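Local coordinates for acinetobacter secreted protease CpaA (Acinetobacter nosocomialis M2, PDB 6O38), which is a secreted metalloprotease that binds zinc, probably to cut protein substrates, and is held in complex with its type II secretion chaperone CpaB, at residues K176-S179 / W184-E187; L396-G401 / Y459-E464. One frame throughout, in Å; residues are numbered along the deposited sequence.

Contact 1 (K176-S179 / W184-E187); sequences KYYS and WVPE
Trp184, near the start of the return strand of a beta hairpin in one of the StcE-like beta-sandwich domains of the protease, lays its indole against Tyr177. The two residues form an antiparallel non-hydrogen-bonded pair, with side chains on the same face of the sheet. With CG anti to the carbonyl carbon (chi1 -69°), the indole swings across the partner strand, one face toward Tyr177: Tyr177 CB sits 3.7 Å from the centroid of the six-membered ring of Trp184, almost on the ring normal, a clear CH-pi contact. The phenol ring then directs its edge toward the face of the pyrrole ring, an edge-to-face pair with planes at 60° in which Tyr177 CD1 lies 3.6 Å from Trp184 NE1. The indole N-H itself is spent on the carbonyl of Pro133, a bond that, with the Tyr177 contact, would restrain the ring's rotation.

Val185 follows on the other face, paired with Lys176 through two nearly straight backbone bonds, Lys176 N to Val185 O at 2.9 Å and Val185 N to Lys176 O at 2.8 Å. Its CG2 branch packs 3.5 Å from Tyr178 CD1, the two side chains crossing at about a right angle.

Beyond Pro186, Glu187 bends at chi2 and brings its carboxylate to the edge of the Tyr178 ring. Lys176, bent at chi3, passes the same group: its CE lies 3.4 Å from Glu187 OE1, while NZ stays 4.0 Å from that oxygen, too far for a salt bridge. Glu187 OE1 instead accepts the phenol hydroxyl, Tyr178 OH to Glu187 OE1 at 2.9 Å, with the ring and carboxylate planes only 27° apart.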
loop_
_atom_site.group_PDB
_atom_site.type_symbol
_atom_site.label_atom_id
_atom_site.label_comp_id
_atom_site.label_asym_id
_atom_site.label_seq_id
_atom_site.Cartn_x
_atom_site.Cartn_y
_atom_site.Cartn_z
ATOM N N LYS A 176 15.049 7.501 -10.382
ATOM C CA LYS A 176 15.698 7.998 -9.177
ATOM C C LYS A 176 16.775 7.007 -8.767
ATOM O O LYS A 176 16.530 5.798 -8.732
ATOM C CB LYS A 176 14.693 8.204 -8.038
ATOM C CG LYS A 176 15.288 8.872 -6.806
ATOM C CD LYS A 176 14.209 9.463 -5.913
ATOM C CE LYS A 176 13.389 8.378 -5.234
ATOM N NZ LYS A 176 12.470 8.942 -4.206
ATOM N N TYR A 177 17.963 7.521 -8.458
ATOM C CA TYR A 177 19.108 6.682 -8.130
ATOM C C TYR A 177 19.111 6.348 -6.644
ATOM O O TYR A 177 19.004 7.241 -5.798
ATOM C CB TYR A 177 20.412 7.379 -8.520
ATOM C CG TYR A 177 21.641 6.512 -8.368
ATOM C CD1 TYR A 177 21.967 5.564 -9.329
ATOM C CD2 TYR A 177 22.476 6.644 -7.267
ATOM C CE1 TYR A 177 23.091 4.769 -9.196
ATOM C CE2 TYR A 177 23.602 5.854 -7.124
ATOM C CZ TYR A 177 23.904 4.919 -8.092
ATOM O OH TYR A 177 25.023 4.129 -7.957
ATOM N N TYR A 178 19.231 5.059 -6.335
ATOM C CA TYR A 178 19.317 4.570 -4.962
ATOM C C TYR A 178 20.731 4.051 -4.735
ATOM O O TYR A 178 21.118 3.022 -5.299
ATOM C CB TYR A 178 18.284 3.475 -4.703
ATOM C CG TYR A 178 16.862 3.971 -4.569
ATOM C CD1 TYR A 178 16.171 4.466 -5.667
ATOM C CD2 TYR A 178 16.206 3.932 -3.345
ATOM C CE1 TYR A 178 14.869 4.915 -5.550
ATOM C CE2 TYR A 178 14.905 4.380 -3.218
ATOM C CZ TYR A 178 14.241 4.870 -4.323
ATOM O OH TYR A 178 12.944 5.316 -4.202
ATOM N N SER A 179 21.503 4.763 -3.908
ATOM C CA SER A 179 22.871 4.338 -3.636
ATOM C C SER A 179 22.908 3.047 -2.826
ATOM O O SER A 179 23.897 2.308 -2.889
ATOM C CB SER A 179 23.636 5.445 -2.909
ATOM O OG SER A 179 22.892 5.947 -1.814
ATOM N N TRP A 184 19.515 2.800 -10.873
ATOM C CA TRP A 184 18.453 3.743 -11.198
ATOM C C TRP A 184 17.119 3.011 -11.156
ATOM O O TRP A 184 16.936 2.003 -11.845
ATOM C CB TRP A 184 18.689 4.365 -12.573
ATOM C CG TRP A 184 19.865 5.289 -12.625
ATOM C CD1 TRP A 184 21.151 4.964 -12.945
ATOM C CD2 TRP A 184 19.864 6.696 -12.353
ATOM N NE1 TRP A 184 21.950 6.079 -12.886
ATOM C CE2 TRP A 184 21.184 7.156 -12.524
ATOM C CE3 TRP A 184 18.874 7.610 -11.977
ATOM C CZ2 TRP A 184 21.541 8.489 -12.336
ATOM C CZ3 TRP A 184 19.230 8.934 -11.791
ATOM C CH2 TRP A 184 20.552 9.361 -11.971
ATOM N N VAL A 185 16.194 3.511 -10.352
ATOM C CA VAL A 185 14.907 2.863 -10.111
ATOM C C VAL A 185 13.824 3.678 -10.803
ATOM O O VAL A 185 13.757 4.896 -10.602
ATOM C CB VAL A 185 14.608 2.731 -8.606
ATOM C CG1 VAL A 185 13.209 2.189 -8.390
ATOM C CG2 VAL A 185 15.639 1.832 -7.941
ATOM N N PRO A 186 12.970 3.061 -11.621
ATOM C CA PRO A 186 11.897 3.819 -12.280
ATOM C C PRO A 186 10.864 4.295 -11.269
ATOM O O PRO A 186 10.349 3.510 -10.469
ATOM C CB PRO A 186 11.295 2.812 -13.271
ATOM C CG PRO A 186 12.261 1.665 -13.331
ATOM C CD PRO A 186 12.989 1.647 -12.028
ATOM N N GLU A 187 10.566 5.593 -11.309
ATOM C CA GLU A 187 9.557 6.188 -10.444
ATOM C C GLU A 187 8.286 6.583 -11.178
ATOM O O GLU A 187 7.214 6.585 -10.569
ATOM C CB GLU A 187 10.122 7.423 -9.728
ATOM C CG GLU A 187 11.207 7.116 -8.703
ATOM C CD GLU A 187 10.681 6.384 -7.477
ATOM O OE1 GLU A 187 11.507 5.924 -6.661
ATOM O OE2 GLU A 187 9.446 6.265 -7.326
#

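Contact 2 (L396-G401 / Y459-E464); sequences LRMIEG and YYQGNE
Met398, present as selenomethionine, sets CG anti to the carbonyl carbon (chi1 -52°) and bends only at its last torsion (chi3 66°), which swings the methyl group round to Tyr459. Gln461 answers from the strand with CG anti to its own backbone N and an extended chain that carries its amide to the helix, between Arg397 and Met398. The methyl comes in at the edge of the phenol ring, near its plane, with Met398 CE 3.6 Å from Tyr459 CD1. Further back in the same side chain, Met398 SE rests 3.8 Å from Gln461 CB, and Met398 CG lies 3.6 Å from Gln461 OE1 and from Gln461 NE2.

This is helix-on-strand packing inside the reprolysin-like metallopeptidase domain, whose bound zinc ion is about 10 Å from the side chain of Tyr459. The segment axes approach to 10.3 Å, a gap bridged by long side chains. The aliphatic part of Arg397 packs on the amide oxygen, CD 3.3 Å from Gln461 OE1, with no polar bond between the two and guanidinium and amide planes 62° apart. The polar ends find partners in other parts of the complex: Arg397 NH2 donates to the carbonyl of Cys491 and NE forms a salt bridge with Glu153 of the chaperone CpaB, while Tyr459 OH bonds to Asn486. Gln461 NE2 is gripped twice, by Ser381 OG and by the carbonyl of Ala394, one turn before Met398 on the same helix.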
loop_
_atom_site.group_PDB
_atom_site.type_symbol
_atom_site.label_atom_id
_atom_site.label_comp_id
_atom_site.label_asym_id
_atom_site.label_seq_id
_atom_site.Cartn_x
_atom_site.Cartn_y
_atom_site.Cartn_z
ATOM N N LEU A 396 -10.134 -0.479 20.297
ATOM C CA LEU A 396 -9.978 -0.081 18.902
ATOM C C LEU A 396 -8.557 -0.319 18.407
ATOM O O LEU A 396 -8.352 -0.712 17.253
ATOM C CB LEU A 396 -10.357 1.391 18.736
ATOM C CG LEU A 396 -10.492 1.905 17.302
ATOM C CD1 LEU A 396 -11.199 0.880 16.433
ATOM C CD2 LEU A 396 -11.219 3.241 17.275
ATOM N N ARG A 397 -7.562 -0.075 19.264
ATOM C CA ARG A 397 -6.171 -0.208 18.843
ATOM C C ARG A 397 -5.837 -1.648 18.472
ATOM O O ARG A 397 -5.143 -1.896 17.480
ATOM C CB ARG A 397 -5.245 0.288 19.953
ATOM C CG ARG A 397 -3.846 0.654 19.489
ATOM C CD ARG A 397 -3.000 1.111 20.664
ATOM N NE ARG A 397 -1.782 1.796 20.241
ATOM C CZ ARG A 397 -0.600 1.206 20.112
ATOM N NH1 ARG A 397 -0.471 -0.089 20.365
ATOM N NH2 ARG A 397 0.454 1.911 19.725
HETATM N N MSE A 398 -6.324 -2.607 19.252
HETATM C CA MSE A 398 -6.018 -4.013 19.014
HETATM C C MSE A 398 -6.771 -4.555 17.804
HETATM O O MSE A 398 -6.255 -5.400 17.074
HETATM C CB MSE A 398 -6.342 -4.844 20.257
HETATM C CG MSE A 398 -5.719 -4.304 21.533
HETATM SE SE MSE A 398 -5.731 -5.590 22.996
HETATM C CE MSE A 398 -4.513 -6.910 22.235
ATOM N N ILE A 399 -7.996 -4.063 17.598
ATOM C CA ILE A 399 -8.792 -4.505 16.456
ATOM C C ILE A 399 -8.117 -4.108 15.149
ATOM O O ILE A 399 -8.058 -4.898 14.198
ATOM C CB ILE A 399 -10.223 -3.945 16.551
ATOM C CG1 ILE A 399 -10.984 -4.622 17.693
ATOM C CG2 ILE A 399 -10.963 -4.131 15.236
ATOM C CD1 ILE A 399 -10.904 -6.136 17.669
ATOM N N GLU A 400 -7.590 -2.883 15.081
ATOM C CA GLU A 400 -6.865 -2.461 13.888
ATOM C C GLU A 400 -5.615 -3.304 13.672
ATOM O O GLU A 400 -5.210 -3.532 12.526
ATOM C CB GLU A 400 -6.500 -0.979 13.987
ATOM C CG GLU A 400 -7.699 -0.044 14.024
ATOM C CD GLU A 400 -8.663 -0.268 12.871
ATOM O OE1 GLU A 400 -8.198 -0.542 11.744
ATOM O OE2 GLU A 400 -9.887 -0.171 13.094
ATOM N N GLY A 401 -4.991 -3.770 14.756
ATOM C CA GLY A 401 -3.894 -4.712 14.616
ATOM C C GLY A 401 -4.341 -6.035 14.027
ATOM O O GLY A 401 -3.619 -6.652 13.240
ATOM N N TYR A 459 -3.010 -12.442 23.145
ATOM C CA TYR A 459 -2.190 -11.281 22.834
ATOM C C TYR A 459 -2.440 -10.202 23.877
ATOM O O TYR A 459 -3.583 -9.965 24.279
ATOM C CB TYR A 459 -2.490 -10.745 21.431
ATOM C CG TYR A 459 -1.410 -9.842 20.889
ATOM C CD1 TYR A 459 -1.432 -8.478 21.136
ATOM C CD2 TYR A 459 -0.361 -10.356 20.138
ATOM C CE1 TYR A 459 -0.445 -7.650 20.648
ATOM C CE2 TYR A 459 0.632 -9.534 19.643
ATOM C CZ TYR A 459 0.585 -8.182 19.901
ATOM O OH TYR A 459 1.572 -7.357 19.411
ATOM N N TYR A 460 -1.363 -9.549 24.311
ATOM C CA TYR A 460 -1.394 -8.639 25.447
ATOM C C TYR A 460 -0.941 -7.251 25.020
ATOM O O TYR A 460 0.090 -7.106 24.354
ATOM C CB TYR A 460 -0.509 -9.161 26.582
ATOM C CG TYR A 460 -0.425 -8.242 27.779
ATOM C CD1 TYR A 460 -1.533 -8.013 28.583
ATOM C CD2 TYR A 460 0.767 -7.610 28.112
ATOM C CE1 TYR A 460 -1.460 -7.177 29.681
ATOM C CE2 TYR A 460 0.850 -6.773 29.207
ATOM C CZ TYR A 460 -0.266 -6.560 29.988
ATOM O OH TYR A 460 -0.186 -5.727 31.081
ATOM N N GLN A 461 -1.715 -6.237 25.400
ATOM C CA GLN A 461 -1.392 -4.838 25.145
ATOM C C GLN A 461 -1.189 -4.154 26.492
ATOM O O GLN A 461 -2.154 -3.932 27.231
ATOM C CB GLN A 461 -2.500 -4.161 24.338
ATOM C CG GLN A 461 -2.370 -2.653 24.219
ATOM C CD GLN A 461 -3.411 -2.055 23.293
ATOM O OE1 GLN A 461 -3.169 -1.876 22.100
ATOM N NE2 GLN A 461 -4.584 -1.749 23.839
ATOM N N GLY A 462 0.064 -3.822 26.811
ATOM C CA GLY A 462 0.412 -3.298 28.116
ATOM C C GLY A 462 1.165 -1.982 28.018
ATOM O O GLY A 462 1.433 -1.474 26.927
ATOM N N ASN A 463 1.489 -1.441 29.192
ATOM C CA ASN A 463 2.229 -0.189 29.302
ATOM C C ASN A 463 3.546 -0.362 30.053
ATOM O O ASN A 463 4.206 0.635 30.369
ATOM C CB ASN A 463 1.362 0.877 29.982
ATOM C CG ASN A 463 1.899 2.285 29.786
ATOM O OD1 ASN A 463 2.368 2.637 28.704
ATOM N ND2 ASN A 463 1.835 3.094 30.837
ATOM N N GLU A 464 3.940 -1.597 30.348
ATOM C CA GLU A 464 5.206 -1.839 31.016
ATOM C C GLU A 464 6.369 -1.559 30.065
ATOM O O GLU A 464 6.245 -1.733 28.850
ATOM C CB GLU A 464 5.283 -3.280 31.519
ATOM C CG GLU A 464 4.132 -3.703 32.431
ATOM C CD GLU A 464 2.866 -4.055 31.666
ATOM O OE1 GLU A 464 2.952 -4.262 30.437
ATOM O OE2 GLU A 464 1.786 -4.127 32.289
#

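In the fold
From the N terminus, the chain first meets contact 1, where the short turn between strands 172-178 and 183-195 closes a hairpin, with four residues between the two segments. The chain then runs on through further beta-sandwich domains before helix 391-411 opens contact 2. That contact closes a much longer excursion of 57 residues, containing both helices and strands, when strand 457-462 returns to the helix. The two loops are in series, neither nested nor crossed, and their centres lie 38 Å apart. Contact 1 thus joins neighbouring strands of one sandwich domain, whereas contact 2 ties a helix facing CpaB to a strand near the zinc site.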